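Local coordinates for glyoxalase family protein (Bacillus cereus, PDB 1ZSW) that binds a zinc ion and belongs to the glyoxalase (vicinal oxygen chelate) family, although its substrate and reaction remain unknown, at residues S196-I201 / A214-I219; G106-S111 / E222-I227. All blocks are in the same frame, centred on the assembly; numbering follows the deposited sequence. Where two conformers were deposited one is given.

Contact 1: S196-I201 / A214-I219; sequences STLTEI and AIFQSI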
ATOM      1  N   SER A 196     -14.485  -2.369 -14.376  1.00 22.50           N
ATOM      2  CA  SER A 196     -15.666  -3.117 -13.965  1.00 23.92           C
ATOM      3  C   SER A 196     -15.490  -3.717 -12.577  1.00 23.15           C
ATOM      4  O   SER A 196     -16.376  -3.660 -11.741  1.00 23.90           O
ATOM      5  CB  SER A 196     -15.944  -4.230 -14.987  1.00 24.40           C
ATOM      6  OG  SER A 196     -17.065  -5.017 -14.576  1.00 34.24           O
ATOM      7  N   THR A 197     -14.314  -4.275 -12.294  1.00 20.58           N
ATOM      8  CA  THR A 197     -14.059  -4.787 -10.952  1.00 20.07           C
ATOM      9  C   THR A 197     -14.240  -3.729  -9.852  1.00 19.26           C
ATOM     10  O   THR A 197     -14.936  -3.951  -8.825  1.00 21.33           O
ATOM     11  CB  THR A 197     -12.628  -5.443 -10.883  1.00 20.04           C
ATOM     12  OG1 THR A 197     -12.626  -6.602 -11.728  1.00 23.73           O
ATOM     13  CG2 THR A 197     -12.270  -5.854  -9.435  1.00 22.00           C
ATOM     14  N   LEU A 198     -13.604  -2.582 -10.071  1.00 19.58           N
ATOM     15  CA  LEU A 198     -13.596  -1.522  -9.102  1.00 18.30           C
ATOM     16  C   LEU A 198     -14.978  -0.923  -8.928  1.00 18.78           C
ATOM     17  O   LEU A 198     -15.385  -0.716  -7.802  1.00 21.78           O
ATOM     18  CB  LEU A 198     -12.585  -0.426  -9.478  1.00 17.80           C
ATOM     19  CG  LEU A 198     -11.119  -0.882  -9.515  1.00 20.29           C
ATOM     20  CD1 LEU A 198     -10.247   0.298  -9.862  1.00 19.05           C
ATOM     21  CD2 LEU A 198     -10.677  -1.437  -8.159  1.00 19.65           C
ATOM     22  N   THR A 199     -15.693  -0.679 -10.029  1.00 22.63           N
ATOM     23  CA  THR A 199     -16.983   0.006  -9.876  1.00 22.63           C
ATOM     24  C   THR A 199     -18.123  -0.935  -9.595  1.00 23.55           C
ATOM     25  O   THR A 199     -18.974  -0.616  -8.762  1.00 24.92           O
ATOM     26  CB  THR A 199     -17.343   0.860 -11.120  1.00 21.70           C
ATOM     27  OG1 THR A 199     -17.409  -0.002 -12.276  1.00 26.42           O
ATOM     28  CG2 THR A 199     -16.313   1.932 -11.333  1.00 26.93           C
ATOM     29  N   GLU A 200     -18.172  -2.062 -10.299  1.00 24.22           N
ATOM     30  CA  GLU A 200     -19.308  -2.990 -10.161  1.00 26.86           C
ATOM     31  C   GLU A 200     -19.257  -3.870  -8.941  1.00 26.22           C
ATOM     32  O   GLU A 200     -20.307  -4.175  -8.343  1.00 29.54           O
ATOM     33  CB  GLU A 200     -19.481  -3.841 -11.408  1.00 25.95           C
ATOM     34  CG  GLU A 200     -19.616  -3.011 -12.668  1.00 34.92           C
ATOM     35  CD  GLU A 200     -19.683  -3.857 -13.917  1.00 44.95           C
ATOM     36  OE1 GLU A 200     -19.850  -5.092 -13.781  1.00 47.35           O
ATOM     37  OE2 GLU A 200     -19.542  -3.295 -15.025  1.00 49.72           O
ATOM     38  N   ILE A 201     -18.056  -4.294  -8.540  1.00 22.51           N
ATOM     39  CA  ILE A 201     -17.982  -5.082  -7.319  1.00 22.89           C
ATOM     40  C   ILE A 201     -17.807  -4.174  -6.116  1.00 23.48           C
ATOM     41  O   ILE A 201     -18.598  -4.192  -5.186  1.00 22.67           O
ATOM     42  CB  ILE A 201     -16.808  -6.101  -7.320  1.00 23.23           C
ATOM     43  CG1 ILE A 201     -16.834  -6.978  -8.568  1.00 26.65           C
ATOM     44  CG2 ILE A 201     -16.834  -6.889  -5.986  1.00 22.12           C
ATOM     45  CD1 ILE A 201     -15.661  -8.005  -8.630  1.00 25.45           C
ATOM     46  N   ALA A 214      -7.821   5.762 -16.469  1.00 22.30           N
ATOM     47  CA  ALA A 214      -9.058   6.041 -15.780  1.00 22.03           C
ATOM     48  C   ALA A 214      -8.660   6.232 -14.317  1.00 25.38           C
ATOM     49  O   ALA A 214      -7.600   5.730 -13.887  1.00 26.08           O
ATOM     50  CB  ALA A 214     -10.058   4.918 -15.956  1.00 24.14           C
ATOM     51  N   ILE A 215      -9.457   6.986 -13.580  1.00 23.57           N
ATOM     52  CA  ILE A 215      -9.130   7.291 -12.170  1.00 23.22           C
ATOM     53  C   ILE A 215     -10.340   6.980 -11.339  1.00 22.26           C
ATOM     54  O   ILE A 215     -11.448   7.341 -11.706  1.00 22.05           O
ATOM     55  CB  ILE A 215      -8.641   8.753 -11.982  1.00 21.90           C
ATOM     56  CG1 ILE A 215      -7.325   8.971 -12.752  1.00 23.85           C
ATOM     57  CG2 ILE A 215      -8.494   9.077 -10.488  1.00 24.63           C
ATOM     58  CD1 ILE A 215      -6.686  10.383 -12.498  1.00 25.32           C
ATOM     59  N   PHE A 216     -10.161   6.253 -10.209  1.00 18.10           N
ATOM     60  CA  PHE A 216     -11.260   5.806  -9.388  1.00 17.62           C
ATOM     61  C   PHE A 216     -10.935   6.159  -7.961  1.00 18.21           C
ATOM     62  O   PHE A 216      -9.740   6.191  -7.581  1.00 19.76           O
ATOM     63  CB  PHE A 216     -11.415   4.261  -9.466  1.00 19.72           C
ATOM     64  CG  PHE A 216     -11.665   3.774 -10.855  1.00 20.12           C
ATOM     65  CD1 PHE A 216     -12.972   3.657 -11.341  1.00 22.82           C
ATOM     66  CD2 PHE A 216     -10.593   3.472 -11.697  1.00 20.60           C
ATOM     67  CE1 PHE A 216     -13.192   3.254 -12.687  1.00 23.80           C
ATOM     68  CE2 PHE A 216     -10.821   3.037 -13.033  1.00 23.10           C
ATOM     69  CZ  PHE A 216     -12.111   2.931 -13.502  1.00 24.57           C
ATOM     70  N   GLN A 217     -11.979   6.434  -7.205  1.00 19.04           N
ATOM     71  CA  GLN A 217     -11.861   6.738  -5.791  1.00 18.78           C
ATOM     72  C   GLN A 217     -12.750   5.818  -4.969  1.00 20.03           C
ATOM     73  O   GLN A 217     -13.924   5.579  -5.284  1.00 20.31           O
ATOM     74  CB  GLN A 217     -12.199   8.217  -5.521  1.00 19.39           C
ATOM     75  CG  GLN A 217     -11.102   9.122  -5.967  1.00 21.49           C
ATOM     76  CD  GLN A 217     -11.503  10.572  -6.083  1.00 23.98           C
ATOM     77  OE1 GLN A 217     -10.640  11.433  -6.262  1.00 28.47           O
ATOM     78  NE2 GLN A 217     -12.794  10.842  -6.018  1.00 20.93           N
ATOM     79  N   SER A 218     -12.215   5.257  -3.883  1.00 20.25           N
ATOM     80  CA  SER A 218     -13.054   4.372  -3.071  1.00 20.10           C
ATOM     81  C   SER A 218     -14.171   5.150  -2.412  1.00 20.53           C
ATOM     82  O   SER A 218     -15.315   4.666  -2.331  1.00 23.89           O
ATOM     83  CB  SER A 218     -12.215   3.596  -2.018  1.00 19.63           C
ATOM     84  OG  SER A 218     -11.684   4.404  -0.998  1.00 18.56           O
ATOM     85  N   ILE A 219     -13.811   6.351  -1.950  0.60 22.23           N
ATOM     86  CA  ILE A 219     -14.754   7.349  -1.420  0.60 21.89           C
ATOM     87  C   ILE A 219     -14.691   8.525  -2.400  0.60 21.44           C
ATOM     88  O   ILE A 219     -13.610   9.028  -2.698  0.60 22.26           O
ATOM     89  CB  ILE A 219     -14.369   7.826   0.026  0.60 21.64           C
ATOM     90  CG1 ILE A 219     -14.343   6.664   1.056  0.60 19.71           C
ATOM     91  CG2 ILE A 219     -15.335   8.945   0.531  0.60 20.83           C
ATOM     92  CD1 ILE A 219     -15.697   5.937   1.263  0.60 23.35           C
TER
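Phe-216 reaches from its strand to the helix and presents one ring to two neighbouring side chains, those of Leu-198 and Thr-199. The two methyls meet different carbons of the ring: Leu-198 CD1 lies 3.7 Å from Phe-216 CD2, and Thr-199 CG2 lies 3.6 Å from Phe-216 CE1. Both methyls approach obliquely, and the leucine side chain crosses the phenylalanine at about a right angle. The interaction is apolar, a methyl from each of two successive helix residues against one ring. The threonine divides its two branches between two tasks. Its CG2 stands anti to the carbonyl carbon and meets the ring, whereas OG1, placed between the backbone N and the carbonyl carbon (chi1 60°), turns back to bond with the carbonyl O of Ala-195 in the preceding helical turn. That bond satisfies the hydroxyl within the helix and leaves the methyl for packing. Farther out, Leu-198 also rests on Ile-227 and Phe-216 on Val-229, both of strand 227-231. The CA atoms of Leu-198 and Phe-216 stand 7.7 Å apart, a distance bridged by their side chains. Helix 191-201 thus packs on one face of the sheet through strand 213-217, the helix-on-sheet layering of the βαβββ module from which vicinal oxygen chelate proteins are built.

Contact 2: G106-S111 / E222-I227; sequences GLLVPS and EAFGEI
Leu-108 overlaps the start of a beta turn with both of its terminal methyls, each given to a different residue. CD1 lies near the plane of the Phe-224 ring, at its edge, 3.7 Å from Phe-224 CD1 and almost as close to CE1. CD2 turns to the smaller neighbour and comes within 4.0 Å of Ala-223 CB. The leucine and phenylalanine side chains cross at about a right angle, and the contact is apolar throughout. CB of Leu-108 already points toward the turn, and CG, anti to the carbonyl carbon and beside the backbone N (chi1 -64°), carries the two methyls on to it. Phe-224 begins differently: its CB leaves the backbone away from the strand, yet the ring comes back near enough for its edge to meet the leucine. The turn itself is type I, running from Ala-223 to Glu-226 and closed by the backbone bond from Glu-226 N to Ala-223 O, 3.1 Å long. It belongs to the connection between strands 213-217 and 227-231, so the contact brings a loop of the second glyoxalase-family region against strand 101-109 of the first, joining segments more than a hundred residues apart. The phenylalanine also meets Trp-164 edge-to-face and touches Val-161, while Leu-108 packs on Leu-154 of the adjoining strand 150-155. At the end of the turn, the carboxylate of Glu-226 pairs through OE1 with Arg-138 in a salt bridge and with Ser-183 OG in a hydrogen bond, giving this buried charge polar partners in both regions.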
ATOM      1  N   GLY A 106       1.593   6.425  -4.659  1.00 15.72           N
ATOM      2  CA  GLY A 106       1.376   7.831  -4.305  1.00 16.07           C
ATOM      3  C   GLY A 106       1.420   8.021  -2.793  1.00 17.09           C
ATOM      4  O   GLY A 106       0.817   7.242  -2.052  1.00 18.04           O
ATOM      5  N   LEU A 107       2.104   9.063  -2.333  1.00 17.99           N
ATOM      6  CA  LEU A 107       2.237   9.330  -0.877  1.00 17.56           C
ATOM      7  C   LEU A 107       1.836  10.789  -0.651  1.00 20.48           C
ATOM      8  O   LEU A 107       2.380  11.685  -1.322  1.00 21.36           O
ATOM      9  CB  LEU A 107       3.679   9.110  -0.431  1.00 17.81           C
ATOM     10  CG  LEU A 107       4.233   7.689  -0.580  1.00 17.93           C
ATOM     11  CD1 LEU A 107       5.720   7.641  -0.259  1.00 20.67           C
ATOM     12  CD2 LEU A 107       3.429   6.785   0.338  1.00 17.67           C
ATOM     13  N   LEU A 108       0.892  11.024   0.252  1.00 18.12           N
ATOM     14  CA  LEU A 108       0.383  12.392   0.488  1.00 18.31           C
ATOM     15  C   LEU A 108       1.345  13.177   1.378  1.00 20.95           C
ATOM     16  O   LEU A 108       1.863  12.648   2.353  1.00 20.99           O
ATOM     17  CB  LEU A 108      -0.995  12.333   1.148  1.00 19.67           C
ATOM     18  CG  LEU A 108      -2.080  11.700   0.274  1.00 18.43           C
ATOM     19  CD1 LEU A 108      -3.335  11.341   1.049  1.00 22.46           C
ATOM     20  CD2 LEU A 108      -2.432  12.678  -0.877  1.00 23.92           C
ATOM     21  N   VAL A 109       1.584  14.441   1.002  1.00 19.75           N
ATOM     22  CA  VAL A 109       2.290  15.416   1.848  1.00 21.43           C
ATOM     23  C   VAL A 109       1.413  16.640   1.980  1.00 23.35           C
ATOM     24  O   VAL A 109       0.560  16.878   1.138  1.00 23.26           O
ATOM     25  CB  VAL A 109       3.696  15.780   1.338  1.00 19.35           C
ATOM     26  CG1 VAL A 109       4.584  14.559   1.358  1.00 20.99           C
ATOM     27  CG2 VAL A 109       3.671  16.421  -0.103  1.00 21.00           C
ATOM     28  N   PRO A 110       1.553  17.389   3.091  1.00 24.02           N
ATOM     29  CA  PRO A 110       0.546  18.421   3.358  1.00 24.10           C
ATOM     30  C   PRO A 110       0.440  19.586   2.363  1.00 25.21           C
ATOM     31  O   PRO A 110      -0.658  20.008   2.093  1.00 28.04           O
ATOM     32  CB  PRO A 110       0.932  18.913   4.754  1.00 25.47           C
ATOM     33  CG  PRO A 110       1.721  17.735   5.365  1.00 22.26           C
ATOM     34  CD  PRO A 110       2.505  17.231   4.198  1.00 23.00           C
ATOM     35  N   SER A 111       1.539  20.080   1.829  1.00 24.96           N
ATOM     36  CA  SER A 111       1.473  21.331   1.048  1.00 26.82           C
ATOM     37  C   SER A 111       2.472  21.422  -0.090  1.00 25.49           C
ATOM     38  O   SER A 111       3.415  20.626  -0.193  1.00 25.55           O
ATOM     39  CB  SER A 111       1.750  22.490   2.028  1.00 25.86           C
ATOM     40  OG  SER A 111       3.136  22.486   2.318  1.00 27.94           O
ATOM     41  N   GLU A 222     -12.022  11.690  -2.169  1.00 26.62           N
ATOM     42  CA  GLU A 222     -10.898  11.401  -1.272  1.00 25.67           C
ATOM     43  C   GLU A 222      -9.738  10.702  -1.989  1.00 23.26           C
ATOM     44  O   GLU A 222      -9.952   9.858  -2.884  1.00 24.07           O
ATOM     45  CB  GLU A 222     -11.350  10.548  -0.089  1.00 26.46           C
ATOM     46  CG  GLU A 222     -12.425  11.174   0.784  1.00 28.87           C
ATOM     47  CD  GLU A 222     -12.695  10.349   2.030  1.00 32.23           C
ATOM     48  OE1 GLU A 222     -12.165   9.217   2.133  1.00 28.73           O
ATOM     49  OE2 GLU A 222     -13.470  10.814   2.900  1.00 34.56           O
ATOM     50  N   ALA A 223      -8.535  11.096  -1.591  1.00 20.89           N
ATOM     51  CA  ALA A 223      -7.290  10.583  -2.163  1.00 19.94           C
ATOM     52  C   ALA A 223      -6.926   9.219  -1.575  1.00 19.91           C
ATOM     53  O   ALA A 223      -6.129   8.499  -2.166  1.00 18.89           O
ATOM     54  CB  ALA A 223      -6.149  11.537  -1.904  1.00 20.11           C
ATOM     55  N   PHE A 224      -7.473   8.920  -0.401  1.00 21.37           N
ATOM     56  CA  PHE A 224      -6.939   7.839   0.439  1.00 19.52           C
ATOM     57  C   PHE A 224      -7.176   6.445  -0.134  1.00 19.38           C
ATOM     58  O   PHE A 224      -6.588   5.473   0.344  1.00 17.42           O
ATOM     59  CB  PHE A 224      -7.561   7.888   1.837  1.00 19.52           C
ATOM     60  CG  PHE A 224      -7.674   9.264   2.378  1.00 19.87           C
ATOM     61  CD1 PHE A 224      -6.558  10.075   2.479  1.00 21.79           C
ATOM     62  CD2 PHE A 224      -8.922   9.748   2.747  1.00 25.09           C
ATOM     63  CE1 PHE A 224      -6.659  11.373   2.947  1.00 27.50           C
ATOM     64  CE2 PHE A 224      -9.044  11.045   3.228  1.00 24.64           C
ATOM     65  CZ  PHE A 224      -7.911  11.850   3.327  1.00 25.76           C
ATOM     66  N   GLY A 225      -8.033   6.340  -1.141  1.00 18.10           N
ATOM     67  CA  GLY A 225      -8.325   5.053  -1.746  1.00 18.14           C
ATOM     68  C   GLY A 225      -8.261   5.158  -3.254  1.00 19.97           C
ATOM     69  O   GLY A 225      -8.773   4.280  -3.959  1.00 20.68           O
ATOM     70  N   GLU A 226      -7.597   6.207  -3.744  1.00 16.40           N
ATOM     71  CA  GLU A 226      -7.604   6.489  -5.177  1.00 17.46           C
ATOM     72  C   GLU A 226      -6.738   5.512  -5.954  1.00 17.41           C
ATOM     73  O   GLU A 226      -5.626   5.205  -5.527  1.00 17.05           O
ATOM     74  CB  GLU A 226      -7.179   7.917  -5.424  1.00 17.52           C
ATOM     75  CG  GLU A 226      -7.357   8.348  -6.886  1.00 19.12           C
ATOM     76  CD  GLU A 226      -7.013   9.829  -7.069  1.00 23.79           C
ATOM     77  OE1 GLU A 226      -5.852  10.138  -7.385  1.00 24.52           O
ATOM     78  OE2 GLU A 226      -7.925  10.648  -6.853  1.00 26.89           O
ATOM     79  N   ILE A 227      -7.271   5.044  -7.075  1.00 15.68           N
ATOM     80  CA  ILE A 227      -6.541   4.136  -7.982  1.00 16.64           C
ATOM     81  C   ILE A 227      -6.524   4.766  -9.368  1.00 19.29           C
ATOM     82  O   ILE A 227      -7.575   5.158  -9.864  1.00 20.00           O
ATOM     83  CB  ILE A 227      -7.202   2.762  -8.028  1.00 18.38           C
ATOM     84  CG1 ILE A 227      -7.047   2.102  -6.631  1.00 17.63           C
ATOM     85  CG2 ILE A 227      -6.503   1.894  -9.032  1.00 20.27           C
ATOM     86  CD1 ILE A 227      -7.754   0.734  -6.602  1.00 18.00           C
TER

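Contacts 1 and 2 lie about 16 Å apart between centres and reach the same mixed sheet. In chain order, strand 101-109 comes first, then helix 191-201, strand 213-217 and the turn before strand 227-231, so both segments of contact 1 fall between those of contact 2. Contact 1 is local, spanning a helix and strand of one family region; contact 2 joins the two regions. They meet directly at strands 213-217 and 227-231, where Phe-216 O and Ile-227 N lie 2.8 Å apart in a probable hydrogen bond. Packing within a module and packing between modules thus share one sheet, away from the zinc site.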